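Local coordinates for protein beta-1,4-galactanase (Humicola insolens, PDB 1HJQ) that cleaves the (1->4)-beta-D-galactosidic linkages of type I arabinogalactans, as a glycoside hydrolase of family 53, at residues N111-S116 / W162-S167; I125-V130 / P171-M176. All blocks are in the same frame, centred on the assembly; numbering follows the deposited sequence.

Contacts 1 and 2 are neighbouring layers of one TIM barrel, and both are largely buried. Contact 2 belongs to the barrel wall, where strands 129-132 and 174-179 run side by side; contact 1 lies further out, between helices 102-123 and 150-165, and reaches the surface at D166 and the glycan on N111. The chemistry differs accordingly: contact 2 is held by backbone hydrogen bonds and one glutamine side chain, with proline and methionine packing beside them, whereas contact 1 relies on apolar packing and a CA-H...O approach at a glycine. Along the chain the two alternate, each helix coming just before a strand. They also touch: V164 packs on P173, and the K172 amine probably hydrogen-bonds to K165 O.

Contact 1 (N111-S116 / W162-S167); sequences NYTLDS and WGVKDS. With NAG (2-acetamido-2-deoxy-beta-D-glucopyranose), chain B.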
loop_
_atom_site.group_PDB
_atom_site.type_symbol
_atom_site.label_atom_id
_atom_site.label_comp_id
_atom_site.label_asym_id
_atom_site.label_seq_id
_atom_site.Cartn_x
_atom_site.Cartn_y
_atom_site.Cartn_z
ATOM N N ASN A 111 -19.146 2.420 10.498
ATOM C CA ASN A 111 -19.316 3.853 10.732
ATOM C C ASN A 111 -18.014 4.584 10.443
ATOM O O ASN A 111 -18.005 5.621 9.776
ATOM C CB ASN A 111 -19.716 4.152 12.178
ATOM C CG ASN A 111 -21.069 3.591 12.548
ATOM O OD1 ASN A 111 -21.900 3.314 11.683
ATOM N ND2 ASN A 111 -21.294 3.443 13.852
ATOM N N TYR A 112 -16.917 4.031 10.951
ATOM C CA TYR A 112 -15.606 4.631 10.770
ATOM C C TYR A 112 -15.262 4.815 9.302
ATOM O O TYR A 112 -14.941 5.925 8.869
ATOM C CB TYR A 112 -14.523 3.784 11.446
ATOM C CG TYR A 112 -13.122 4.246 11.107
ATOM C CD1 TYR A 112 -12.632 5.456 11.590
ATOM C CD2 TYR A 112 -12.319 3.512 10.243
ATOM C CE1 TYR A 112 -11.377 5.928 11.214
ATOM C CE2 TYR A 112 -11.065 3.973 9.859
ATOM C CZ TYR A 112 -10.600 5.181 10.348
ATOM O OH TYR A 112 -9.362 5.639 9.967
ATOM N N THR A 113 -15.319 3.723 8.546
ATOM C CA THR A 113 -15.005 3.765 7.126
ATOM C C THR A 113 -15.968 4.701 6.421
ATOM O O THR A 113 -15.551 5.554 5.639
ATOM C CB THR A 113 -15.106 2.374 6.489
ATOM O OG1 THR A 113 -14.220 1.474 7.165
ATOM C CG2 THR A 113 -14.725 2.437 5.014
ATOM N N LEU A 114 -17.257 4.545 6.714
ATOM C CA LEU A 114 -18.299 5.381 6.118
ATOM C C LEU A 114 -17.984 6.864 6.299
ATOM O O LEU A 114 -17.861 7.607 5.329
ATOM C CB LEU A 114 -19.654 5.075 6.758
ATOM C CG LEU A 114 -20.813 5.953 6.272
ATOM C CD1 LEU A 114 -21.059 5.702 4.790
ATOM C CD2 LEU A 114 -22.061 5.654 7.087
ATOM N N ASP A 115 -17.859 7.288 7.549
ATOM C CA ASP A 115 -17.564 8.678 7.844
ATOM C C ASP A 115 -16.260 9.125 7.208
ATOM O O ASP A 115 -16.183 10.224 6.662
ATOM C CB ASP A 115 -17.517 8.894 9.354
ATOM C CG ASP A 115 -18.864 8.651 10.015
ATOM O OD1 ASP A 115 -19.822 8.294 9.296
ATOM O OD2 ASP A 115 -18.969 8.811 11.253
ATOM N N SER A 116 -15.242 8.273 7.261
ATOM C CA SER A 116 -13.952 8.612 6.679
ATOM C C SER A 116 -14.059 8.877 5.177
ATOM O O SER A 116 -13.556 9.886 4.677
ATOM C CB SER A 116 -12.942 7.493 6.925
ATOM O OG SER A 116 -12.604 7.384 8.293
ATOM N N TRP A 162 -18.755 -2.051 2.654
ATOM C CA TRP A 162 -19.974 -1.280 2.510
ATOM C C TRP A 162 -19.908 0.119 3.074
ATOM O O TRP A 162 -20.685 0.986 2.672
ATOM C CB TRP A 162 -21.164 -2.050 3.084
ATOM C CG TRP A 162 -21.622 -3.053 2.105
ATOM C CD1 TRP A 162 -21.073 -4.285 1.869
ATOM C CD2 TRP A 162 -22.601 -2.850 1.084
ATOM N NE1 TRP A 162 -21.644 -4.855 0.757
ATOM C CE2 TRP A 162 -22.585 -3.995 0.254
ATOM C CE3 TRP A 162 -23.485 -1.806 0.782
ATOM C CZ2 TRP A 162 -23.421 -4.125 -0.860
ATOM C CZ3 TRP A 162 -24.320 -1.937 -0.332
ATOM C CH2 TRP A 162 -24.279 -3.090 -1.137
ATOM N N GLY A 163 -18.985 0.350 3.997
ATOM C CA GLY A 163 -18.845 1.688 4.528
ATOM C C GLY A 163 -18.423 2.533 3.337
ATOM O O GLY A 163 -18.756 3.714 3.225
ATOM N N VAL A 164 -17.686 1.903 2.427
ATOM C CA VAL A 164 -17.216 2.574 1.225
ATOM C C VAL A 164 -18.373 2.676 0.243
ATOM O O VAL A 164 -18.644 3.736 -0.315
ATOM C CB VAL A 164 -16.073 1.783 0.549
ATOM C CG1 VAL A 164 -15.598 2.515 -0.699
ATOM C CG2 VAL A 164 -14.929 1.582 1.528
ATOM N N LYS A 165 -19.065 1.567 0.042
ATOM C CA LYS A 165 -20.166 1.557 -0.895
ATOM C C LYS A 165 -21.274 2.543 -0.558
ATOM O O LYS A 165 -21.808 3.187 -1.456
ATOM C CB LYS A 165 -20.727 0.145 -1.027
ATOM C CG LYS A 165 -19.746 -0.838 -1.656
ATOM C CD LYS A 165 -20.355 -2.240 -1.766
ATOM C CE LYS A 165 -19.383 -3.212 -2.410
ATOM N NZ LYS A 165 -19.019 -2.761 -3.787
ATOM N N ASP A 166 -21.609 2.679 0.722
ATOM C CA ASP A 166 -22.668 3.601 1.131
ATOM C C ASP A 166 -22.245 5.065 1.296
ATOM O O ASP A 166 -23.049 5.886 1.729
ATOM C CB ASP A 166 -23.302 3.155 2.454
ATOM C CG ASP A 166 -24.063 1.853 2.340
ATOM O OD1 ASP A 166 -24.473 1.487 1.220
ATOM O OD2 ASP A 166 -24.267 1.203 3.389
ATOM N N SER A 167 -21.005 5.407 0.967
ATOM C CA SER A 167 -20.553 6.787 1.131
ATOM C C SER A 167 -20.968 7.684 -0.034
ATOM O O SER A 167 -21.476 7.212 -1.045
ATOM C CB SER A 167 -19.033 6.829 1.274
ATOM O OG SER A 167 -18.402 6.499 0.049
HETATM C C1 NAG B . -22.650 3.394 14.365
HETATM C C2 NAG B . -22.633 3.217 15.893
HETATM C C3 NAG B . -24.075 3.188 16.434
HETATM C C4 NAG B . -24.841 4.427 15.956
HETATM C C5 NAG B . -24.776 4.483 14.430
HETATM C C6 NAG B . -25.533 5.651 13.823
HETATM C C7 NAG B . -21.003 1.972 17.160
HETATM C C8 NAG B . -21.015 0.816 18.146
HETATM N N2 NAG B . -21.946 1.985 16.225
HETATM O O3 NAG B . -24.061 3.147 17.852
HETATM O O4 NAG B . -26.196 4.368 16.384
HETATM O O5 NAG B . -23.394 4.571 14.005
HETATM O O6 NAG B . -24.649 6.604 13.258
HETATM O O7 NAG B . -20.145 2.848 17.255
#
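L114 lies against the last turn of the helix that carries G163, and the main chains come close here, with 4.1 Å between L114 CA and G163 CA. A glycine at this point is consistent with so close an approach, since a CB on it would point toward helix 102-123. The carbonyl oxygen of G163 takes a CA-H...O contact from L114, with CA and O 3.4 Å apart and an angle of 152° at the hydrogen. The isobutyl group of L114 continues the contact along the helix end: CG stands anti to the backbone N (chi1 176°), which brings CD1 over G163 O and on to D166 O, just past the end of the helix. CD1 is 3.7 Å from D166 O and reaches S167 as well. S167 is tied back into the same turn, its OG donating to V164 O at 2.8 Å while its backbone N makes a longer bond to that oxygen.

T113 meets the next residue of the same helix. Its methyl CG2, anti to the backbone N, meets V164 CG2 at 3.6 Å, the two branched side chains crossing at a slant. With the methyl turned to the neighbouring helix, OG1 falls beside its own backbone N and finds its polar partners at L109 O and Y82 OH. N111 points away from the interface, and its ND2 bears the N-linked NAG through a 1.5 Å bond to C1, so the sugar stands on the outer side of helix 102-123.

This is helix-against-helix packing in the outer layer of the barrel. D166 OD2 adds a hydrogen bond to Y110 OH one turn back on helix 102-123. Inward, T113 and S116 rest on F80 of strand 75-80, while V164 and K165 reach I175 of strand 174-179.

Contact 2 (I125-V130 / P171-M176); sequences IQVDIV and PKPKIM
P171, preceded by a cis peptide bond, offers its carbonyl oxygen to the side-chain amide of Q126 just ahead of two adjacent parallel strands of the TIM barrel, 129-132 and 174-179. The Q126 chain bends at chi2 (56°), swinging the amide across toward the proline; NE2 donates to P171 O at 2.9 Å, and also to V127 O within its own segment. One amide nitrogen thus joins the two incoming loops. An alanine in place of Q126 would remove the donor that P171 O and V127 O share, and the two loops would probably be less firmly tied to each other.

P173 turns its ring toward the other segment and packs against V127 and V130. CB faces V127 CG1 at 4.0 Å and CG lies against V130 CG2, on the side where V164 of helix 150-165 and M117 of helix 102-123 close over the wall.

K174 begins the regular parallel pairing. Its N donates to D128 O and its O receives V130 N, each bond 3.0 Å long. The extended side chain leaves the contact for a salt bridge with E240. I175 pairs with V130 and points to the helix side, onto V164.

M176 carries the pairing on, its N bonding to V130 O at 2.7 Å. Its side chain lies about 9 Å from that of E245, the probable nucleophile, and about 10 Å from that of E135, the probable proton donor. The thioether bends at chi3 (-71°), and terminal CE touches I129 CG2 at 3.8 Å.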
loop_
_atom_site.group_PDB
_atom_site.type_symbol
_atom_site.label_atom_id
_atom_site.label_comp_id
_atom_site.label_asym_id
_atom_site.label_seq_id
_atom_site.Cartn_x
_atom_site.Cartn_y
_atom_site.Cartn_z
ATOM N N ILE A 125 -12.655 15.579 -2.661
ATOM C CA ILE A 125 -11.483 14.785 -3.015
ATOM C C ILE A 125 -11.960 13.447 -3.572
ATOM O O ILE A 125 -12.823 12.806 -2.986
ATOM C CB ILE A 125 -10.612 14.475 -1.769
ATOM C CG1 ILE A 125 -10.185 15.773 -1.066
ATOM C CG2 ILE A 125 -9.414 13.626 -2.177
ATOM C CD1 ILE A 125 -9.198 16.606 -1.832
ATOM N N GLN A 126 -11.409 13.019 -4.698
ATOM C CA GLN A 126 -11.814 11.740 -5.253
ATOM C C GLN A 126 -10.842 10.637 -4.842
ATOM O O GLN A 126 -9.641 10.731 -5.102
ATOM C CB GLN A 126 -11.892 11.805 -6.779
ATOM C CG GLN A 126 -12.268 10.477 -7.440
ATOM C CD GLN A 126 -13.589 9.904 -6.922
ATOM O OE1 GLN A 126 -14.640 10.555 -6.995
ATOM N NE2 GLN A 126 -13.540 8.678 -6.399
ATOM N N VAL A 127 -11.375 9.606 -4.187
ATOM C CA VAL A 127 -10.587 8.460 -3.757
ATOM C C VAL A 127 -10.719 7.437 -4.878
ATOM O O VAL A 127 -11.828 7.056 -5.241
ATOM C CB VAL A 127 -11.146 7.845 -2.452
ATOM C CG1 VAL A 127 -10.256 6.706 -1.994
ATOM C CG2 VAL A 127 -11.248 8.905 -1.371
ATOM N N ASP A 128 -9.595 6.990 -5.423
ATOM C CA ASP A 128 -9.606 6.030 -6.521
ATOM C C ASP A 128 -9.478 4.571 -6.097
ATOM O O ASP A 128 -10.089 3.689 -6.703
ATOM C CB ASP A 128 -8.513 6.409 -7.506
ATOM C CG ASP A 128 -8.727 7.792 -8.072
ATOM O OD1 ASP A 128 -9.707 7.959 -8.826
ATOM O OD2 ASP A 128 -7.944 8.715 -7.750
ATOM N N ILE A 129 -8.676 4.321 -5.065
ATOM C CA ILE A 129 -8.507 2.975 -4.535
ATOM C C ILE A 129 -8.543 3.053 -3.014
ATOM O O ILE A 129 -8.034 4.009 -2.427
ATOM C CB ILE A 129 -7.161 2.353 -4.928
ATOM C CG1 ILE A 129 -7.085 2.159 -6.437
ATOM C CG2 ILE A 129 -6.995 1.014 -4.233
ATOM C CD1 ILE A 129 -5.755 1.609 -6.895
ATOM N N VAL A 130 -9.150 2.050 -2.387
ATOM C CA VAL A 130 -9.235 1.978 -0.932
ATOM C C VAL A 130 -8.952 0.551 -0.492
ATOM O O VAL A 130 -9.633 -0.380 -0.925
ATOM C CB VAL A 130 -10.647 2.322 -0.400
ATOM C CG1 VAL A 130 -10.618 2.408 1.117
ATOM C CG2 VAL A 130 -11.131 3.621 -0.983
ATOM N N PRO A 171 -17.193 8.890 -8.525
ATOM C CA PRO A 171 -17.481 7.454 -8.568
ATOM C C PRO A 171 -16.897 6.772 -7.334
ATOM O O PRO A 171 -16.066 7.354 -6.642
ATOM C CB PRO A 171 -16.795 7.007 -9.852
ATOM C CG PRO A 171 -15.589 7.899 -9.890
ATOM C CD PRO A 171 -16.178 9.253 -9.531
ATOM N N LYS A 172 -17.347 5.549 -7.059
ATOM C CA LYS A 172 -16.855 4.793 -5.919
ATOM C C LYS A 172 -15.479 4.233 -6.262
ATOM O O LYS A 172 -15.246 3.796 -7.390
ATOM C CB LYS A 172 -17.790 3.626 -5.600
ATOM C CG LYS A 172 -19.249 3.998 -5.464
ATOM C CD LYS A 172 -19.556 4.696 -4.157
ATOM C CE LYS A 172 -21.051 4.964 -4.062
ATOM N NZ LYS A 172 -21.456 5.528 -2.747
ATOM N N PRO A 173 -14.550 4.242 -5.295
ATOM C CA PRO A 173 -13.199 3.727 -5.507
ATOM C C PRO A 173 -13.209 2.208 -5.546
ATOM O O PRO A 173 -14.130 1.574 -5.044
ATOM C CB PRO A 173 -12.446 4.247 -4.291
ATOM C CG PRO A 173 -13.488 4.176 -3.230
ATOM C CD PRO A 173 -14.680 4.788 -3.933
ATOM N N LYS A 174 -12.183 1.632 -6.154
ATOM C CA LYS A 174 -12.066 0.191 -6.223
ATOM C C LYS A 174 -11.694 -0.258 -4.823
ATOM O O LYS A 174 -10.789 0.296 -4.202
ATOM C CB LYS A 174 -10.976 -0.201 -7.217
ATOM C CG LYS A 174 -11.260 0.297 -8.616
ATOM C CD LYS A 174 -10.260 -0.215 -9.628
ATOM C CE LYS A 174 -10.687 0.177 -11.031
ATOM N NZ LYS A 174 -9.883 -0.531 -12.058
ATOM N N ILE A 175 -12.408 -1.247 -4.313
ATOM C CA ILE A 175 -12.135 -1.740 -2.978
ATOM C C ILE A 175 -11.079 -2.828 -3.074
ATOM O O ILE A 175 -11.214 -3.770 -3.852
ATOM C CB ILE A 175 -13.421 -2.269 -2.333
ATOM C CG1 ILE A 175 -14.456 -1.138 -2.296
ATOM C CG2 ILE A 175 -13.122 -2.786 -0.934
ATOM C CD1 ILE A 175 -15.862 -1.573 -1.916
ATOM N N MET A 176 -10.027 -2.681 -2.278
ATOM C CA MET A 176 -8.914 -3.616 -2.296
ATOM C C MET A 176 -8.640 -4.324 -0.970
ATOM O O MET A 176 -8.808 -3.751 0.102
ATOM C CB MET A 176 -7.639 -2.873 -2.728
ATOM C CG MET A 176 -6.365 -3.693 -2.606
ATOM S SD MET A 176 -4.881 -2.683 -2.622
ATOM C CE MET A 176 -4.842 -2.151 -4.352
#